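Local coordinates for protein oxalate oxidase 1 (PDB 1FI2) that oxidises oxalate with molecular oxygen to carbon dioxide and hydrogen peroxide at a manganese centre, releasing the peroxide in the plant apoplast, at residues G83-H88 and I160-L165. Numbering follows the deposited sequence.
Sequences GTNPPH and IVFVPL. With MN (manganese (II) ion), chain B.
The ring of F162 sets its CD2 carbon into the hollow between P86 and H88: the proline's CG comes within 3.9 Å of CD2, and CB of H88 closes on the same atom. The next ring carbon round, CE2, meets OD1 of N85, an oxalate-binding residue; this oxygen sits at the ring's edge in its plane, although the amide is turned 62° from the ring. The tip of I160 is the second bump. Both torsions are extended (chi1 -179°, chi2 161°), which carries CD1 over one face of the F162 ring, offset toward the rim, and 3.6 Å from CD2 of H88. In place of I160, an alanine would probably open a gap between the two rings and leave F162 freer to turn. The H88 imidazole binds manganese through NE2 at 2.3 Å, beside H90, E95 and H137, the three-histidine, one-glutamate site inside the cupin beta-barrel. Its other nitrogen, ND1, donates to O of P86, 2.8 Å away and in the ring plane, which fixes the ring's rotation. Here strand 161-162, the outermost of its sheet within this chain, runs beside strand 84-89, H88 facing F162 as an antiparallel non-hydrogen-bonded pair. Where helix 163-169 begins, V163 N donates to P87 O (3.1 Å), an oxygen nestled against CB and CG2 of V163, while CG of P164 packs on CB of P86.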
ATOM      1  N   GLY A  83      37.870   4.902  -6.317  1.00  6.09           N
ATOM      2  CA  GLY A  83      36.716   4.837  -7.201  1.00  5.69           C
ATOM      3  C   GLY A  83      35.456   5.285  -6.464  1.00  6.05           C
ATOM      4  O   GLY A  83      35.420   5.283  -5.232  1.00  6.04           O
ATOM      5  N   THR A  84      34.436   5.626  -7.241  1.00  5.72           N
ATOM      6  CA  THR A  84      33.181   6.085  -6.659  1.00  5.62           C
ATOM      7  C   THR A  84      31.962   5.466  -7.322  1.00  5.61           C
ATOM      8  O   THR A  84      31.992   5.125  -8.503  1.00  5.77           O
ATOM      9  CB  THR A  84      33.118   7.626  -6.777  1.00  6.07           C
ATOM     10  OG1 THR A  84      31.944   8.134  -6.135  1.00  5.98           O
ATOM     11  CG2 THR A  84      33.110   8.087  -8.229  1.00  6.30           C
ATOM     12  N   ASN A  85      30.931   5.197  -6.536  1.00  5.13           N
ATOM     13  CA  ASN A  85      29.559   5.007  -7.040  1.00  5.62           C
ATOM     14  C   ASN A  85      29.065   6.448  -6.872  1.00  5.37           C
ATOM     15  O   ASN A  85      28.968   6.914  -5.736  1.00  6.00           O
ATOM     16  CB  ASN A  85      28.805   3.981  -6.224  1.00  5.47           C
ATOM     17  CG  ASN A  85      27.561   3.421  -6.881  1.00  5.96           C
ATOM     18  OD1 ASN A  85      27.319   3.625  -8.070  1.00  6.91           O
ATOM     19  ND2 ASN A  85      26.759   2.699  -6.105  1.00  6.06           N
ATOM     20  N   PRO A  86      28.983   7.200  -7.962  1.00  4.86           N
ATOM     21  CA  PRO A  86      28.692   8.623  -7.930  1.00  4.76           C
ATOM     22  C   PRO A  86      27.360   8.991  -7.327  1.00  4.77           C
ATOM     23  O   PRO A  86      26.496   8.142  -7.178  1.00  4.85           O
ATOM     24  CB  PRO A  86      28.778   9.042  -9.396  1.00  5.17           C
ATOM     25  CG  PRO A  86      28.538   7.802 -10.181  1.00  4.99           C
ATOM     26  CD  PRO A  86      29.117   6.685  -9.349  1.00  4.87           C
ATOM     27  N   PRO A  87      27.165  10.240  -6.926  1.00  3.78           N
ATOM     28  CA  PRO A  87      25.890  10.698  -6.391  1.00  4.20           C
ATOM     29  C   PRO A  87      24.728  10.178  -7.213  1.00  4.10           C
ATOM     30  O   PRO A  87      24.609  10.578  -8.367  1.00  4.97           O
ATOM     31  CB  PRO A  87      26.007  12.216  -6.494  1.00  3.78           C
ATOM     32  CG  PRO A  87      27.467  12.461  -6.279  1.00  3.90           C
ATOM     33  CD  PRO A  87      28.145  11.347  -7.053  1.00  3.92           C
ATOM     34  N   HIS A  88      23.853   9.345  -6.684  1.00  4.65           N
ATOM     35  CA  HIS A  88      22.733   8.787  -7.439  1.00  4.55           C
ATOM     36  C   HIS A  88      21.478   8.670  -6.592  1.00  4.47           C
ATOM     37  O   HIS A  88      21.485   8.958  -5.395  1.00  3.33           O
ATOM     38  CB  HIS A  88      23.111   7.424  -8.029  1.00  4.57           C
ATOM     39  CG  HIS A  88      23.387   6.376  -6.995  1.00  4.69           C
ATOM     40  ND1 HIS A  88      24.593   6.292  -6.333  1.00  4.42           N
ATOM     41  CD2 HIS A  88      22.608   5.377  -6.508  1.00  4.71           C
ATOM     42  CE1 HIS A  88      24.549   5.280  -5.480  1.00  4.87           C
ATOM     43  NE2 HIS A  88      23.362   4.713  -5.571  1.00  4.71           N
ATOM     44  N   ILE A 160      17.746   3.416 -11.205  1.00  3.26           N
ATOM     45  CA  ILE A 160      18.888   4.224 -10.771  1.00  3.98           C
ATOM     46  C   ILE A 160      19.009   5.475 -11.633  1.00  3.77           C
ATOM     47  O   ILE A 160      19.008   5.432 -12.857  1.00  3.49           O
ATOM     48  CB  ILE A 160      20.208   3.451 -10.699  1.00  4.73           C
ATOM     49  CG1 ILE A 160      21.330   4.378 -10.203  1.00  5.14           C
ATOM     50  CG2 ILE A 160      20.582   2.853 -12.039  1.00  5.28           C
ATOM     51  CD1 ILE A 160      22.538   3.653  -9.659  1.00  6.25           C
ATOM     52  N   VAL A 161      19.033   6.611 -10.942  1.00  3.24           N
ATOM     53  CA  VAL A 161      19.212   7.917 -11.563  1.00  3.12           C
ATOM     54  C   VAL A 161      20.628   8.390 -11.225  1.00  3.87           C
ATOM     55  O   VAL A 161      20.880   8.781 -10.083  1.00  4.92           O
ATOM     56  CB  VAL A 161      18.189   8.948 -11.055  1.00  3.31           C
ATOM     57  CG1 VAL A 161      18.479  10.345 -11.588  1.00  3.95           C
ATOM     58  CG2 VAL A 161      16.778   8.522 -11.438  1.00  3.48           C
ATOM     59  N   PHE A 162      21.569   8.156 -12.130  1.00  4.07           N
ATOM     60  CA  PHE A 162      22.945   8.610 -11.908  1.00  4.51           C
ATOM     61  C   PHE A 162      22.967  10.117 -12.143  1.00  4.50           C
ATOM     62  O   PHE A 162      22.659  10.553 -13.254  1.00  5.14           O
ATOM     63  CB  PHE A 162      23.916   7.904 -12.835  1.00  5.35           C
ATOM     64  CG  PHE A 162      24.351   6.531 -12.423  1.00  6.14           C
ATOM     65  CD1 PHE A 162      23.982   5.423 -13.168  1.00  6.80           C
ATOM     66  CD2 PHE A 162      25.134   6.344 -11.293  1.00  6.72           C
ATOM     67  CE1 PHE A 162      24.389   4.153 -12.794  1.00  7.06           C
ATOM     68  CE2 PHE A 162      25.538   5.076 -10.914  1.00  6.94           C
ATOM     69  CZ  PHE A 162      25.169   3.980 -11.670  1.00  6.94           C
ATOM     70  N   VAL A 163      23.296  10.907 -11.129  1.00  4.48           N
ATOM     71  CA  VAL A 163      23.218  12.362 -11.279  1.00  4.56           C
ATOM     72  C   VAL A 163      24.113  12.962 -12.339  1.00  4.64           C
ATOM     73  O   VAL A 163      23.613  13.679 -13.220  1.00  4.48           O
ATOM     74  CB  VAL A 163      23.334  13.059  -9.915  1.00  4.83           C
ATOM     75  CG1 VAL A 163      23.299  14.572 -10.100  1.00  5.24           C
ATOM     76  CG2 VAL A 163      22.193  12.622  -9.003  1.00  4.95           C
ATOM     77  N   PRO A 164      25.413  12.720 -12.319  1.00  4.29           N
ATOM     78  CA  PRO A 164      26.322  13.271 -13.312  1.00  4.56           C
ATOM     79  C   PRO A 164      25.961  12.863 -14.728  1.00  4.52           C
ATOM     80  O   PRO A 164      25.802  13.709 -15.614  1.00  4.28           O
ATOM     81  CB  PRO A 164      27.696  12.760 -12.895  1.00  4.44           C
ATOM     82  CG  PRO A 164      27.553  12.426 -11.447  1.00  4.58           C
ATOM     83  CD  PRO A 164      26.132  11.916 -11.302  1.00  4.35           C
ATOM     84  N   LEU A 165      25.769  11.567 -14.964  1.00  4.52           N
ATOM     85  CA  LEU A 165      25.413  11.075 -16.293  1.00  4.67           C
ATOM     86  C   LEU A 165      24.072  11.607 -16.775  1.00  5.05           C
ATOM     87  O   LEU A 165      23.952  11.969 -17.950  1.00  4.84           O
ATOM     88  CB  LEU A 165      25.442   9.546 -16.316  1.00  4.48           C
ATOM     89  CG  LEU A 165      25.060   8.852 -17.625  1.00  4.60           C
ATOM     90  CD1 LEU A 165      26.037   9.203 -18.736  1.00  4.83           C
ATOM     91  CD2 LEU A 165      25.002   7.341 -17.428  1.00  4.99           C
TER
HETATM   92 MN    MN B 202      22.390   3.291  -4.089  1.00  4.51          MN
HETATM   93  O   HOH W   1      22.986   1.475  -5.598  1.00  5.72           O
HETATM   94  O   HOH W   2      24.281   2.960  -2.950  1.00  2.39           O